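Local coordinates for putative lipoprotein (Bacteroides fragilis, PDB 3QNK) that probably binds glycans at the outer membrane as a SusD-family lipoprotein and hands them to a partner transporter, at the interface of chains A and B. Numbering follows the deposited sequence. Chains: chain A/B, Putative lipoprotein.

The interface of chains A and B. Residues chain A 85, 136, 142; chain B 247-248.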
# COMPACT_ATOMS: atom_id res chain seq x y z
N ARG A 85 -2.18 8.20 -12.24
CA ARG A 85 -1.29 7.69 -13.30
C ARG A 85 -2.10 6.85 -14.31
O ARG A 85 -1.92 7.03 -15.52
CB ARG A 85 -0.13 6.87 -12.70
CG ARG A 85 0.94 6.45 -13.71
CD ARG A 85 2.05 5.63 -13.09
NE ARG A 85 3.14 5.39 -14.05
CZ ARG A 85 3.31 4.27 -14.74
NH1 ARG A 85 2.47 3.24 -14.57
NH2 ARG A 85 4.31 4.15 -15.59
N LEU A 136 4.58 10.30 -16.10
CA LEU A 136 5.99 10.67 -16.02
C LEU A 136 6.86 9.49 -16.40
O LEU A 136 6.56 8.34 -16.06
CB LEU A 136 6.38 11.21 -14.64
CG LEU A 136 5.79 12.54 -14.21
CD1 LEU A 136 6.08 12.79 -12.78
CD2 LEU A 136 6.36 13.69 -15.00
N TRP A 142 11.61 14.99 -12.40
CA TRP A 142 10.63 14.63 -11.39
C TRP A 142 10.59 15.58 -10.22
O TRP A 142 9.73 15.42 -9.34
CB TRP A 142 10.89 13.22 -10.93
CG TRP A 142 10.58 12.19 -11.97
CD1 TRP A 142 11.27 11.94 -13.13
CD2 TRP A 142 9.55 11.19 -11.90
NE1 TRP A 142 10.69 10.90 -13.81
CE2 TRP A 142 9.66 10.39 -13.06
CE3 TRP A 142 8.56 10.87 -10.95
CZ2 TRP A 142 8.80 9.31 -13.31
CZ3 TRP A 142 7.67 9.84 -11.22
CH2 TRP A 142 7.80 9.07 -12.39
N PRO B 247 8.39 2.71 -12.59
CA PRO B 247 7.84 3.92 -13.24
C PRO B 247 8.63 5.20 -12.86
O PRO B 247 9.12 5.91 -13.76
CB PRO B 247 6.38 3.99 -12.74
CG PRO B 247 6.09 2.67 -12.10
CD PRO B 247 7.40 2.08 -11.68
N ASP B 248 8.84 5.44 -11.52
CA ASP B 248 9.48 6.64 -11.02
C ASP B 248 10.96 6.53 -10.81
O ASP B 248 11.47 5.49 -10.40
CB ASP B 248 8.82 7.13 -9.72
CG ASP B 248 8.64 6.15 -8.60
OD1 ASP B 248 8.01 5.09 -8.84
OD2 ASP B 248 9.03 6.47 -7.47
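B:Asp248 lies across one face of the A:Trp142 indole, presenting its backbone and CB rather than its carboxylate. CA of B:Asp248 sits over the six-membered ring of A:Trp142, 3.7 Å from the ring centroid, in a CH-pi contact. CB of B:Asp248 continues along the same face, 3.3 Å from CZ3 of A:Trp142. With CG of the aspartate set between its backbone N and carbonyl carbon (chi1 52°), OD1 and OD2 point away from the indole, and the carboxylate plane is turned 44° from that of the ring. Toward the rim of the opposite face, CB of A:Leu136 lies 3.3 Å above the A:Trp142 plane; the two neighbours may help hold the indole's orientation.

B:Pro247 has the most surface hidden of these residues (53 Å²). The carbonyl O of B:Pro247 points toward the indole, 3.4 Å from CZ2 of A:Trp142. CB of B:Pro247 meets one guanidinium face off centre, 3.5 Å from NH2 of A:Arg85. CG of A:Arg85 is anti to the backbone N (chi1 -173°) and the chain stays extended to NE; rotation about CD-NE then sets the guanidinium roughly square to the chain, turning a face to the proline.

A:Arg85 projects from helix 76-93, whereas A:Leu136 and A:Trp142 belong to loop segments between helices 101-126 and 149-166. The B:Pro247-B:Asp248 loop follows strand 241-244. This patch recurs with the chains exchanged in the two-fold symmetric dimer, whose biological relevance the structure alone does not show.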